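Local coordinates for protein O-methyltransferase (Bacillus halodurans, PDB 2GPY) that is of unknown function but, as a putative O-methyltransferase, probably transfers a methyl group to a hydroxyl oxygen of its substrate, at residues B[22-36]-B[89-101]. Residues are numbered along the deposited sequence; the frame is centred on the assembly and turned at random.
With ZN (zinc ion), chain I.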
ATOM      1  N   TYR B  22     -17.340 -11.225  19.066  1.00 40.30           N
ATOM      2  CA  TYR B  22     -16.719 -12.562  18.902  1.00 39.41           C
ATOM      3  C   TYR B  22     -15.233 -12.443  18.591  1.00 39.13           C
ATOM      4  O   TYR B  22     -14.435 -13.251  19.075  1.00 38.97           O
ATOM      5  CB  TYR B  22     -17.398 -13.370  17.801  1.00 37.50           C
ATOM      6  CG  TYR B  22     -17.013 -14.847  17.772  1.00 37.06           C
ATOM      7  CD1 TYR B  22     -17.720 -15.789  18.531  1.00 37.19           C
ATOM      8  CD2 TYR B  22     -15.965 -15.304  16.966  1.00 36.58           C
ATOM      9  CE1 TYR B  22     -17.385 -17.154  18.505  1.00 37.97           C
ATOM     10  CE2 TYR B  22     -15.634 -16.661  16.910  1.00 36.28           C
ATOM     11  CZ  TYR B  22     -16.340 -17.575  17.700  1.00 37.14           C
ATOM     12  OH  TYR B  22     -16.049 -18.911  17.683  1.00 36.35           O
ATOM     13  N   ILE B  23     -14.898 -11.463  17.747  1.00 40.14           N
ATOM     14  CA  ILE B  23     -13.515 -11.088  17.377  1.00 40.23           C
ATOM     15  C   ILE B  23     -12.759 -10.568  18.601  1.00 40.94           C
ATOM     16  O   ILE B  23     -11.633 -10.986  18.850  1.00 40.17           O
ATOM     17  CB  ILE B  23     -13.543 -10.030  16.270  1.00 40.94           C
ATOM     18  CG1 ILE B  23     -14.452 -10.498  15.121  1.00 43.18           C
ATOM     19  CG2 ILE B  23     -12.114  -9.671  15.744  1.00 39.19           C
ATOM     20  CD1 ILE B  23     -13.801 -11.430  14.182  1.00 41.20           C
ATOM     21  N   GLU B  24     -13.398  -9.689  19.383  1.00 40.30           N
ATOM     22  CA  GLU B  24     -12.803  -9.200  20.622  1.00 41.30           C
ATOM     23  C   GLU B  24     -12.503 -10.336  21.599  1.00 41.04           C
ATOM     24  O   GLU B  24     -11.487 -10.302  22.293  1.00 41.38           O
ATOM     25  CB  GLU B  24     -13.678  -8.119  21.274  1.00 41.28           C
ATOM     26  CG  GLU B  24     -13.843  -6.925  20.343  1.00 44.13           C
ATOM     27  CD  GLU B  24     -14.173  -5.629  21.041  1.00 47.04           C
ATOM     28  OE1 GLU B  24     -14.911  -5.642  22.032  1.00 47.36           O
ATOM     29  OE2 GLU B  24     -13.697  -4.581  20.562  1.00 51.35           O
ATOM     30  N   GLN B  25     -13.389 -11.335  21.639  1.00 41.13           N
ATOM     31  CA  GLN B  25     -13.212 -12.512  22.462  1.00 41.38           C
ATOM     32  C   GLN B  25     -12.045 -13.366  21.963  1.00 40.89           C
ATOM     33  O   GLN B  25     -11.326 -13.971  22.770  1.00 40.01           O
ATOM     34  CB  GLN B  25     -14.507 -13.333  22.500  1.00 42.29           C
ATOM     35  CG  GLN B  25     -14.490 -14.577  23.420  1.00 45.97           C
ATOM     36  CD  GLN B  25     -14.456 -14.252  24.923  1.00 50.68           C
ATOM     37  OE1 GLN B  25     -14.854 -13.168  25.360  1.00 52.74           O
ATOM     38  NE2 GLN B  25     -13.990 -15.212  25.721  1.00 53.96           N
HETATM   39  N   MSE B  26     -11.871 -13.432  20.647  1.00 39.97           N
HETATM   40  CA  MSE B  26     -10.703 -14.132  20.054  1.00 39.88           C
HETATM   41  C   MSE B  26      -9.382 -13.454  20.429  1.00 39.53           C
HETATM   42  O   MSE B  26      -8.379 -14.129  20.700  1.00 38.93           O
HETATM   43  CB  MSE B  26     -10.831 -14.230  18.529  1.00 39.23           C
HETATM   44  CG  MSE B  26     -11.830 -15.287  18.057  1.00 40.22           C
HETATM   45 SE   MSE B  26     -12.011 -15.230  16.108  1.00 42.78          SE
HETATM   46  CE  MSE B  26     -10.327 -15.891  15.658  1.00 39.71           C
ATOM     47  N   GLU B  27      -9.387 -12.125  20.449  1.00 39.92           N
ATOM     48  CA  GLU B  27      -8.200 -11.360  20.839  1.00 40.02           C
ATOM     49  C   GLU B  27      -7.799 -11.615  22.279  1.00 40.41           C
ATOM     50  O   GLU B  27      -6.623 -11.864  22.552  1.00 40.42           O
ATOM     51  CB  GLU B  27      -8.410  -9.866  20.635  1.00 39.89           C
ATOM     52  CG  GLU B  27      -8.642  -9.510  19.176  1.00 38.62           C
ATOM     53  CD  GLU B  27      -9.234  -8.140  19.026  1.00 39.76           C
ATOM     54  OE1 GLU B  27      -9.643  -7.557  20.056  1.00 40.54           O
ATOM     55  OE2 GLU B  27      -9.305  -7.655  17.893  1.00 41.78           O
ATOM     56  N   ARG B  28      -8.763 -11.526  23.198  1.00 40.81           N
ATOM     57  CA  ARG B  28      -8.500 -11.798  24.612  1.00 41.79           C
ATOM     58  C   ARG B  28      -8.066 -13.244  24.814  1.00 41.09           C
ATOM     59  O   ARG B  28      -7.183 -13.524  25.628  1.00 41.11           O
ATOM     60  CB  ARG B  28      -9.716 -11.477  25.486  1.00 41.87           C
ATOM     61  CG  ARG B  28      -9.935  -9.973  25.715  1.00 43.47           C
ATOM     62  CD  ARG B  28     -10.986  -9.738  26.826  1.00 44.13           C
ATOM     63  NE  ARG B  28     -12.251 -10.418  26.518  1.00 49.86           N
ATOM     64  CZ  ARG B  28     -13.193  -9.940  25.700  1.00 51.40           C
ATOM     65  NH1 ARG B  28     -13.040  -8.761  25.099  1.00 51.85           N
ATOM     66  NH2 ARG B  28     -14.295 -10.646  25.477  1.00 52.51           N
ATOM     67  N   GLU B  29      -8.664 -14.155  24.054  1.00 40.60           N
ATOM     68  CA  GLU B  29      -8.302 -15.569  24.095  1.00 41.18           C
ATOM     69  C   GLU B  29      -6.866 -15.862  23.642  1.00 40.53           C
ATOM     70  O   GLU B  29      -6.158 -16.669  24.259  1.00 41.07           O
ATOM     71  CB  GLU B  29      -9.239 -16.371  23.209  1.00 41.33           C
ATOM     72  CG  GLU B  29      -9.056 -17.858  23.380  1.00 44.88           C
ATOM     73  CD  GLU B  29      -9.510 -18.667  22.184  1.00 48.45           C
ATOM     74  OE1 GLU B  29     -10.637 -18.472  21.669  1.00 50.24           O
ATOM     75  OE2 GLU B  29      -8.723 -19.530  21.771  1.00 49.42           O
ATOM     76  N   ALA B  30      -6.459 -15.240  22.546  1.00 40.53           N
ATOM     77  CA  ALA B  30      -5.102 -15.361  22.043  1.00 39.62           C
ATOM     78  C   ALA B  30      -4.136 -14.898  23.120  1.00 39.83           C
ATOM     79  O   ALA B  30      -3.117 -15.564  23.360  1.00 38.37           O
ATOM     80  CB  ALA B  30      -4.929 -14.529  20.777  1.00 40.16           C
ATOM     81  N   HIS B  31      -4.448 -13.760  23.751  1.00 40.00           N
ATOM     82  CA  HIS B  31      -3.604 -13.207  24.829  1.00 40.91           C
ATOM     83  C   HIS B  31      -3.537 -14.127  26.042  1.00 41.81           C
ATOM     84  O   HIS B  31      -2.444 -14.488  26.480  1.00 42.53           O
ATOM     85  CB  HIS B  31      -4.018 -11.777  25.236  1.00 40.55           C
ATOM     86  CG  HIS B  31      -3.339 -11.284  26.484  1.00 41.17           C
ATOM     87  ND1 HIS B  31      -3.986 -11.215  27.699  1.00 40.52           N
ATOM     88  CD2 HIS B  31      -2.071 -10.860  26.713  1.00 39.91           C
ATOM     89  CE1 HIS B  31      -3.149 -10.774  28.623  1.00 41.01           C
ATOM     90  NE2 HIS B  31      -1.979 -10.556  28.052  1.00 41.35           N
ATOM     91  N   GLU B  32      -4.693 -14.519  26.574  1.00 42.93           N
ATOM     92  CA  GLU B  32      -4.749 -15.385  27.751  1.00 43.69           C
ATOM     93  C   GLU B  32      -4.092 -16.748  27.512  1.00 43.35           C
ATOM     94  O   GLU B  32      -3.521 -17.339  28.446  1.00 43.28           O
ATOM     95  CB  GLU B  32      -6.188 -15.553  28.261  1.00 44.62           C
ATOM     96  CG  GLU B  32      -7.075 -16.386  27.346  1.00 48.25           C
ATOM     97  CD  GLU B  32      -8.131 -17.213  28.069  1.00 53.25           C
ATOM     98  OE1 GLU B  32      -8.320 -17.026  29.286  1.00 56.14           O
ATOM     99  OE2 GLU B  32      -8.775 -18.065  27.407  1.00 56.18           O
ATOM    100  N   GLN B  33      -4.169 -17.231  26.276  1.00 43.26           N
ATOM    101  CA  GLN B  33      -3.626 -18.542  25.907  1.00 43.76           C
ATOM    102  C   GLN B  33      -2.278 -18.468  25.164  1.00 43.59           C
ATOM    103  O   GLN B  33      -1.749 -19.499  24.725  1.00 44.03           O
ATOM    104  CB  GLN B  33      -4.656 -19.347  25.096  1.00 43.72           C
ATOM    105  CG  GLN B  33      -6.061 -19.446  25.729  1.00 46.13           C
ATOM    106  CD  GLN B  33      -6.179 -20.452  26.883  1.00 51.30           C
ATOM    107  OE1 GLN B  33      -6.723 -20.134  27.957  1.00 53.42           O
ATOM    108  NE2 GLN B  33      -5.701 -21.676  26.657  1.00 51.72           N
ATOM    109  N   GLN B  34      -1.734 -17.252  25.027  1.00 42.65           N
ATOM    110  CA  GLN B  34      -0.447 -16.995  24.356  1.00 42.96           C
ATOM    111  C   GLN B  34      -0.312 -17.644  22.960  1.00 43.16           C
ATOM    112  O   GLN B  34       0.653 -18.342  22.641  1.00 42.25           O
ATOM    113  CB  GLN B  34       0.746 -17.287  25.293  1.00 43.68           C
ATOM    114  CG  GLN B  34       0.834 -16.278  26.464  1.00 45.63           C
ATOM    115  CD  GLN B  34       1.110 -14.848  25.972  1.00 49.58           C
ATOM    116  OE1 GLN B  34       0.213 -13.999  25.914  1.00 49.88           O
ATOM    117  NE2 GLN B  34       2.353 -14.593  25.589  1.00 51.78           N
ATOM    118  N   VAL B  35      -1.319 -17.389  22.133  1.00 43.02           N
ATOM    119  CA  VAL B  35      -1.324 -17.819  20.756  1.00 43.77           C
ATOM    120  C   VAL B  35      -0.904 -16.605  19.919  1.00 44.09           C
ATOM    121  O   VAL B  35      -1.459 -15.523  20.116  1.00 42.94           O
ATOM    122  CB  VAL B  35      -2.740 -18.280  20.336  1.00 43.45           C
ATOM    123  CG1 VAL B  35      -2.815 -18.505  18.853  1.00 45.83           C
ATOM    124  CG2 VAL B  35      -3.134 -19.553  21.092  1.00 44.75           C
ATOM    125  N   PRO B  36       0.061 -16.785  18.984  1.00 44.98           N
ATOM    126  CA  PRO B  36       0.476 -15.730  18.052  1.00 45.84           C
ATOM    127  C   PRO B  36      -0.696 -15.010  17.399  1.00 45.51           C
ATOM    128  O   PRO B  36      -1.560 -15.660  16.830  1.00 46.30           O
ATOM    129  CB  PRO B  36       1.220 -16.514  16.955  1.00 46.69           C
ATOM    130  CG  PRO B  36       1.855 -17.646  17.709  1.00 46.05           C
ATOM    131  CD  PRO B  36       0.819 -18.033  18.751  1.00 45.22           C
ATOM    132  N   ARG B  89      -4.244 -28.754  17.152  1.00 37.61           N
ATOM    133  CA  ARG B  89      -5.143 -28.062  18.087  1.00 39.28           C
ATOM    134  C   ARG B  89      -5.539 -26.656  17.559  1.00 37.62           C
ATOM    135  O   ARG B  89      -6.730 -26.272  17.587  1.00 36.22           O
ATOM    136  CB  ARG B  89      -4.421 -27.981  19.437  1.00 38.84           C
ATOM    137  CG  ARG B  89      -5.015 -27.106  20.522  1.00 42.79           C
ATOM    138  CD  ARG B  89      -4.298 -27.413  21.852  1.00 44.55           C
ATOM    139  NE  ARG B  89      -4.079 -26.201  22.645  1.00 54.10           N
ATOM    140  CZ  ARG B  89      -4.724 -25.899  23.771  1.00 56.50           C
ATOM    141  NH1 ARG B  89      -5.641 -26.721  24.272  1.00 56.56           N
ATOM    142  NH2 ARG B  89      -4.448 -24.764  24.405  1.00 58.81           N
ATOM    143  N   ARG B  90      -4.553 -25.884  17.105  1.00 36.28           N
ATOM    144  CA  ARG B  90      -4.847 -24.552  16.550  1.00 36.64           C
ATOM    145  C   ARG B  90      -5.723 -24.626  15.307  1.00 36.12           C
ATOM    146  O   ARG B  90      -6.700 -23.868  15.194  1.00 35.12           O
ATOM    147  CB  ARG B  90      -3.577 -23.740  16.276  1.00 37.60           C
ATOM    148  CG  ARG B  90      -2.858 -23.356  17.553  1.00 40.31           C
ATOM    149  CD  ARG B  90      -1.599 -22.577  17.302  1.00 44.48           C
ATOM    150  NE  ARG B  90      -0.962 -22.255  18.584  1.00 47.22           N
ATOM    151  CZ  ARG B  90       0.201 -21.616  18.730  1.00 49.27           C
ATOM    152  NH1 ARG B  90       0.895 -21.224  17.679  1.00 50.67           N
ATOM    153  NH2 ARG B  90       0.681 -21.386  19.950  1.00 51.97           N
ATOM    154  N   TYR B  91      -5.384 -25.541  14.396  1.00 34.61           N
ATOM    155  CA  TYR B  91      -6.176 -25.746  13.169  1.00 35.09           C
ATOM    156  C   TYR B  91      -7.660 -26.042  13.495  1.00 34.90           C
ATOM    157  O   TYR B  91      -8.553 -25.467  12.871  1.00 34.24           O
ATOM    158  CB  TYR B  91      -5.567 -26.859  12.299  1.00 36.10           C
ATOM    159  CG  TYR B  91      -6.537 -27.415  11.287  1.00 36.14           C
ATOM    160  CD1 TYR B  91      -6.777 -26.758  10.074  1.00 37.48           C
ATOM    161  CD2 TYR B  91      -7.238 -28.592  11.557  1.00 36.97           C
ATOM    162  CE1 TYR B  91      -7.711 -27.279   9.143  1.00 37.75           C
ATOM    163  CE2 TYR B  91      -8.156 -29.103  10.659  1.00 37.12           C
ATOM    164  CZ  TYR B  91      -8.388 -28.444   9.456  1.00 38.31           C
ATOM    165  OH  TYR B  91      -9.303 -29.012   8.590  1.00 38.54           O
ATOM    166  N   GLU B  92      -7.896 -26.946  14.446  1.00 34.84           N
ATOM    167  CA  GLU B  92      -9.258 -27.337  14.846  1.00 35.17           C
ATOM    168  C   GLU B  92      -9.995 -26.156  15.440  1.00 35.11           C
ATOM    169  O   GLU B  92     -11.182 -25.959  15.182  1.00 33.84           O
ATOM    170  CB  GLU B  92      -9.231 -28.526  15.821  1.00 36.02           C
ATOM    171  CG  GLU B  92      -8.719 -29.833  15.198  1.00 38.46           C
ATOM    172  CD  GLU B  92      -9.641 -30.425  14.117  1.00 46.38           C
ATOM    173  OE1 GLU B  92     -10.748 -29.892  13.880  1.00 49.21           O
ATOM    174  OE2 GLU B  92      -9.269 -31.463  13.510  1.00 48.90           O
ATOM    175  N   GLU B  93      -9.287 -25.343  16.219  1.00 35.40           N
ATOM    176  CA  GLU B  93      -9.938 -24.158  16.783  1.00 36.22           C
ATOM    177  C   GLU B  93     -10.272 -23.126  15.707  1.00 35.61           C
ATOM    178  O   GLU B  93     -11.360 -22.531  15.695  1.00 36.10           O
ATOM    179  CB  GLU B  93      -9.060 -23.514  17.847  1.00 37.33           C
ATOM    180  CG  GLU B  93      -9.825 -22.371  18.533  1.00 40.20           C
ATOM    181  CD  GLU B  93      -9.076 -21.694  19.673  1.00 47.46           C
ATOM    182  OE1 GLU B  93      -8.117 -22.293  20.232  1.00 48.88           O
ATOM    183  OE2 GLU B  93      -9.459 -20.537  20.016  1.00 48.42           O
ATOM    184  N   ALA B  94      -9.305 -22.869  14.834  1.00 34.29           N
ATOM    185  CA  ALA B  94      -9.492 -21.955  13.716  1.00 34.53           C
ATOM    186  C   ALA B  94     -10.676 -22.388  12.870  1.00 34.69           C
ATOM    187  O   ALA B  94     -11.456 -21.569  12.435  1.00 34.45           O
ATOM    188  CB  ALA B  94      -8.208 -21.915  12.861  1.00 33.54           C
ATOM    189  N   HIS B  95     -10.822 -23.692  12.652  1.00 35.41           N
ATOM    190  CA  HIS B  95     -11.903 -24.199  11.820  1.00 35.45           C
ATOM    191  C   HIS B  95     -13.270 -23.874  12.458  1.00 34.85           C
ATOM    192  O   HIS B  95     -14.211 -23.499  11.766  1.00 33.04           O
ATOM    193  CB  HIS B  95     -11.711 -25.698  11.616  1.00 38.00           C
ATOM    194  CG  HIS B  95     -12.430 -26.249  10.429  1.00 44.05           C
ATOM    195  ND1 HIS B  95     -13.571 -27.011  10.542  1.00 50.90           N
ATOM    196  CD2 HIS B  95     -12.159 -26.169   9.104  1.00 50.13           C
ATOM    197  CE1 HIS B  95     -13.972 -27.381   9.338  1.00 53.00           C
ATOM    198  NE2 HIS B  95     -13.133 -26.879   8.448  1.00 52.34           N
ATOM    199  N   LYS B  96     -13.362 -24.008  13.778  1.00 33.61           N
ATOM    200  CA  LYS B  96     -14.571 -23.642  14.511  1.00 33.32           C
ATOM    201  C   LYS B  96     -14.861 -22.138  14.472  1.00 33.88           C
ATOM    202  O   LYS B  96     -16.020 -21.723  14.285  1.00 33.78           O
ATOM    203  CB  LYS B  96     -14.497 -24.130  15.968  1.00 32.93           C
ATOM    204  CG  LYS B  96     -14.472 -25.651  16.090  1.00 33.33           C
ATOM    205  CD  LYS B  96     -14.313 -26.083  17.532  1.00 35.31           C
ATOM    206  CE  LYS B  96     -14.411 -27.605  17.667  1.00 39.34           C
ATOM    207  NZ  LYS B  96     -13.098 -28.193  17.444  1.00 41.07           N
ATOM    208  N   HIS B  97     -13.837 -21.307  14.661  1.00 32.79           N
ATOM    209  CA  HIS B  97     -14.071 -19.841  14.542  1.00 33.00           C
ATOM    210  C   HIS B  97     -14.557 -19.408  13.155  1.00 33.50           C
ATOM    211  O   HIS B  97     -15.417 -18.536  13.010  1.00 34.39           O
ATOM    212  CB  HIS B  97     -12.784 -19.097  14.877  1.00 32.82           C
ATOM    213  CG  HIS B  97     -12.432 -19.196  16.320  1.00 35.36           C
ATOM    214  ND1 HIS B  97     -11.138 -19.273  16.773  1.00 38.30           N
ATOM    215  CD2 HIS B  97     -13.223 -19.229  17.417  1.00 35.14           C
ATOM    216  CE1 HIS B  97     -11.144 -19.350  18.093  1.00 32.68           C
ATOM    217  NE2 HIS B  97     -12.395 -19.325  18.504  1.00 37.41           N
ATOM    218  N   VAL B  98     -13.973 -19.993  12.128  1.00 33.62           N
ATOM    219  CA  VAL B  98     -14.401 -19.694  10.753  1.00 34.78           C
ATOM    220  C   VAL B  98     -15.887 -20.078  10.594  1.00 34.55           C
ATOM    221  O   VAL B  98     -16.687 -19.308  10.045  1.00 35.13           O
ATOM    222  CB  VAL B  98     -13.476 -20.406   9.734  1.00 34.18           C
ATOM    223  CG1 VAL B  98     -14.111 -20.407   8.355  1.00 35.21           C
ATOM    224  CG2 VAL B  98     -12.101 -19.707   9.694  1.00 34.41           C
ATOM    225  N   LYS B  99     -16.259 -21.258  11.098  1.00 35.39           N
ATOM    226  CA  LYS B  99     -17.635 -21.717  11.050  1.00 35.57           C
ATOM    227  C   LYS B  99     -18.557 -20.807  11.856  1.00 35.63           C
ATOM    228  O   LYS B  99     -19.665 -20.489  11.406  1.00 35.56           O
ATOM    229  CB  LYS B  99     -17.750 -23.154  11.573  1.00 36.12           C
ATOM    230  CG  LYS B  99     -17.339 -24.223  10.560  1.00 37.59           C
ATOM    231  CD  LYS B  99     -17.370 -25.642  11.170  1.00 37.92           C
ATOM    232  CE  LYS B  99     -18.758 -26.250  11.105  1.00 42.46           C
ATOM    233  NZ  LYS B  99     -18.763 -27.732  11.399  1.00 46.57           N
ATOM    234  N   ALA B 100     -18.104 -20.393  13.043  1.00 34.73           N
ATOM    235  CA  ALA B 100     -18.890 -19.512  13.916  1.00 35.03           C
ATOM    236  C   ALA B 100     -19.406 -18.277  13.185  1.00 35.72           C
ATOM    237  O   ALA B 100     -20.530 -17.819  13.440  1.00 34.87           O
ATOM    238  CB  ALA B 100     -18.053 -19.074  15.096  1.00 34.91           C
ATOM    239  N   LEU B 101     -18.552 -17.731  12.311  1.00 35.41           N
ATOM    240  CA  LEU B 101     -18.815 -16.492  11.626  1.00 36.89           C
ATOM    241  C   LEU B 101     -19.386 -16.693  10.234  1.00 36.63           C
ATOM    242  O   LEU B 101     -19.543 -15.731   9.506  1.00 38.49           O
ATOM    243  CB  LEU B 101     -17.560 -15.602  11.607  1.00 36.65           C
ATOM    244  CG  LEU B 101     -17.114 -15.270  13.040  1.00 40.44           C
ATOM    245  CD1 LEU B 101     -15.708 -14.731  13.065  1.00 41.93           C
ATOM    246  CD2 LEU B 101     -18.144 -14.269  13.724  1.00 43.28           C
TER
HETATM  247 ZN    ZN I 303      -0.039  -9.922  28.823  0.75 42.08          ZN
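Selenomethionine Met26 of helix 22-32 lies against the ring of His97 on helix 89-100, while Glu29 and Glu93 reach toward one another beside them. The two helices run nearly antiparallel at 163°, their axes approaching to 12.0 Å, a spacing that leaves room for long side chains and a zinc ion, distinct from the one held by His31 NE2. Followed outward, His97 begins at CB, which lies 4.1 Å from Met26 SE; CG and ND1 then rest near the Met26 methyl, CE coming to 3.7 Å from ND1. CD2 turns its edge to the Tyr22 hydroxyl, modelled doubtfully close, and CE1 lies 3.7 Å from Glu29 OE1. ND1 is hydrogen-bonded to the carbonyl of Ile65, which fixes the ring's rotation and leaves NE2 to bind the interhelical zinc. Met26 CG sits almost exactly over the ring, 4.0 Å from its centroid, a CH-pi contact suited to a flexible, unbranched, apolar chain; Glu93 O lies over the opposite face, displaced toward the rim. Glu29 OE1 and Glu93 OE2 also bind this zinc, an anionic pair whose mutual repulsion the metal would offset. With CG anti to the backbone N (chi1 -171°), Glu29 stretches across to it. Replacing His97 by an alanine would probably leave that zinc without its nitrogen ligand and Met26 without the face it covers. Toward Leu101, the broad Tyr22 ring packs its CZ 3.5 Å from Ala100 CB, and Ile23 CD1 meets Leu101 CD1. Ile23 and Leu101 also pack on helix 67-75, while Ala94 and Val98 seat helix 89-100 on strand 107-111, an edge strand, within this chain, of the Rossmann-like sheet.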